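Local atomic coordinates of short chain dehydrogenase (Mycobacterium smegmatis, PDB entry 3UCX), a protein that probably works as an oxidoreductase of the short-chain dehydrogenase family, built on a Rossmann-type fold, although its substrate is not established. Residues Ala236-Phe241 with Gln253-Asn258. Sequence-based numbering, arbitrary orientation.
Sequences ASAILF and QALDVN
Ala238 of the helical segment 236-241 packs against Leu255 and Val257 of strand 254-257, the helix running nearly antiparallel to the strand (162°) with a closest axis approach of 9.4 Å. The backbones come nearest at Ala238 and Val257, whose CA atoms are 7.4 Å apart. With no hydrogen bond between the segments, side-chain carbon makes the contact. The methyl of Ala238 points at the strand and meets one branch from each of two residues that face the helix: Ala238 CB lies 3.5 Å from Val257 CG2, a close fit for two methyl carbons, and 4.0 Å from Leu255 CD2. The short alanine side chain is consistent with the axis separation, an ordinary helix-on-sheet spacing. With CG1 anti to the backbone N (chi1 -175°), Val257 turns its other branch, CG2, to the alanine methyl. Leu255 also holds CG anti to its N (chi1 177°), and its CD2 methyl reaches the helix between Ala238 and Phe241. One turn after Ala238, Phe241 CD2 lies 4.5 Å from Leu255 CD2, an oblique and looser approach of ring to methyl. Asp256, between the two contacting strand residues, points away from the helix and forms a salt bridge with Arg151.

The contact seats helix 232-243 on the last strand of the parallel sheet, as in other short-chain dehydrogenases with this Rossmann-type topology. Leu255 and Val257 join strand 184-190 through backbone hydrogen bonds, while Ile239 extends the helix packing over Val188 and strand 141-145. Leu240 turns to helix 23-33. Phe241 stacks on Phe241 of the second subunit, and backbone hydrogen bonds from Ala254 tie the strand to the same subunit, so helix and sheet edge both lie at this interface.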
loop_
_atom_site.group_PDB
_atom_site.type_symbol
_atom_site.label_atom_id
_atom_site.label_comp_id
_atom_site.label_asym_id
_atom_site.label_seq_id
_atom_site.Cartn_x
_atom_site.Cartn_y
_atom_site.Cartn_z
ATOM N N ALA A 236 7.318 -3.793 -22.583
ATOM C CA ALA A 236 6.739 -4.882 -23.358
ATOM C C ALA A 236 7.026 -6.266 -22.766
ATOM O O ALA A 236 6.134 -7.149 -22.730
ATOM C CB ALA A 236 7.215 -4.812 -24.814
ATOM N N SER A 237 8.266 -6.498 -22.340
ATOM C CA SER A 237 8.606 -7.779 -21.710
ATOM C C SER A 237 7.719 -8.104 -20.490
ATOM O O SER A 237 7.310 -9.252 -20.296
ATOM C CB SER A 237 10.066 -7.796 -21.269
ATOM O OG SER A 237 10.944 -7.807 -22.397
ATOM N N ALA A 238 7.482 -7.108 -19.651
ATOM C CA ALA A 238 6.607 -7.262 -18.474
ATOM C C ALA A 238 5.173 -7.628 -18.893
ATOM O O ALA A 238 4.543 -8.487 -18.283
ATOM C CB ALA A 238 6.589 -5.979 -17.657
ATOM N N ILE A 239 4.677 -6.967 -19.933
ATOM C CA ILE A 239 3.320 -7.212 -20.441
ATOM C C ILE A 239 3.227 -8.620 -21.028
ATOM O O ILE A 239 2.277 -9.359 -20.767
ATOM C CB ILE A 239 2.922 -6.158 -21.490
ATOM C CG1 ILE A 239 2.784 -4.792 -20.831
ATOM C CG2 ILE A 239 1.635 -6.540 -22.213
ATOM C CD1 ILE A 239 2.771 -3.641 -21.815
ATOM N N LEU A 240 4.215 -8.994 -21.830
ATOM C CA LEU A 240 4.281 -10.361 -22.373
ATOM C C LEU A 240 4.292 -11.429 -21.285
ATOM O O LEU A 240 3.565 -12.434 -21.394
ATOM C CB LEU A 240 5.483 -10.534 -23.302
ATOM C CG LEU A 240 5.201 -10.228 -24.780
ATOM C CD1 LEU A 240 4.735 -8.787 -24.988
ATOM C CD2 LEU A 240 6.482 -10.506 -25.551
ATOM N N PHE A 241 5.079 -11.218 -20.227
ATOM C CA PHE A 241 5.112 -12.144 -19.094
ATOM C C PHE A 241 3.713 -12.325 -18.492
ATOM O O PHE A 241 3.227 -13.457 -18.371
ATOM C CB PHE A 241 6.074 -11.659 -18.007
ATOM C CG PHE A 241 5.910 -12.351 -16.693
ATOM C CD1 PHE A 241 6.341 -13.643 -16.518
ATOM C CD2 PHE A 241 5.300 -11.717 -15.646
ATOM C CE1 PHE A 241 6.189 -14.290 -15.287
ATOM C CE2 PHE A 241 5.128 -12.345 -14.423
ATOM C CZ PHE A 241 5.581 -13.641 -14.255
ATOM N N GLN A 253 -2.766 -8.389 -9.887
ATOM C CA GLN A 253 -1.509 -7.741 -9.492
ATOM C C GLN A 253 -1.148 -6.593 -10.412
ATOM O O GLN A 253 -1.528 -6.579 -11.575
ATOM C CB GLN A 253 -0.353 -8.747 -9.490
ATOM C CG GLN A 253 -0.619 -9.964 -8.621
ATOM C CD GLN A 253 -1.118 -9.622 -7.222
ATOM O OE1 GLN A 253 -0.600 -8.717 -6.571
ATOM N NE2 GLN A 253 -2.149 -10.370 -6.743
ATOM N N ALA A 254 -0.404 -5.633 -9.854
ATOM C CA ALA A 254 0.159 -4.523 -10.571
ATOM C C ALA A 254 1.691 -4.722 -10.582
ATOM O O ALA A 254 2.314 -4.826 -9.535
ATOM C CB ALA A 254 -0.209 -3.211 -9.856
ATOM N N LEU A 255 2.295 -4.783 -11.752
ATOM C CA LEU A 255 3.755 -4.936 -11.844
ATOM C C LEU A 255 4.319 -3.616 -12.372
ATOM O O LEU A 255 4.031 -3.204 -13.497
ATOM C CB LEU A 255 4.089 -6.081 -12.782
ATOM C CG LEU A 255 5.566 -6.385 -13.101
ATOM C CD1 LEU A 255 6.311 -6.683 -11.806
ATOM C CD2 LEU A 255 5.731 -7.524 -14.109
ATOM N N ASP A 256 5.081 -2.936 -11.536
ATOM C CA ASP A 256 5.616 -1.619 -11.863
ATOM C C ASP A 256 6.909 -1.781 -12.617
ATOM O O ASP A 256 7.771 -2.541 -12.192
ATOM C CB ASP A 256 5.879 -0.831 -10.585
ATOM C CG ASP A 256 4.596 -0.470 -9.833
ATOM O OD1 ASP A 256 3.918 -1.386 -9.328
ATOM O OD2 ASP A 256 4.279 0.727 -9.723
ATOM N N VAL A 257 7.032 -1.084 -13.741
ATOM C CA VAL A 257 8.235 -1.149 -14.570
ATOM C C VAL A 257 8.756 0.284 -14.621
ATOM O O VAL A 257 8.340 1.085 -15.459
ATOM C CB VAL A 257 7.961 -1.712 -15.973
ATOM C CG1 VAL A 257 9.273 -1.881 -16.763
ATOM C CG2 VAL A 257 7.215 -3.049 -15.922
ATOM N N ASN A 258 9.644 0.602 -13.694
ATOM C CA ASN A 258 10.066 1.967 -13.476
ATOM C C ASN A 258 11.481 2.129 -12.987
ATOM O O ASN A 258 11.845 3.207 -12.488
ATOM C CB ASN A 258 9.078 2.656 -12.511
ATOM C CG ASN A 258 9.024 2.011 -11.141
ATOM O OD1 ASN A 258 9.980 1.367 -10.696
ATOM N ND2 ASN A 258 7.896 2.210 -10.429
#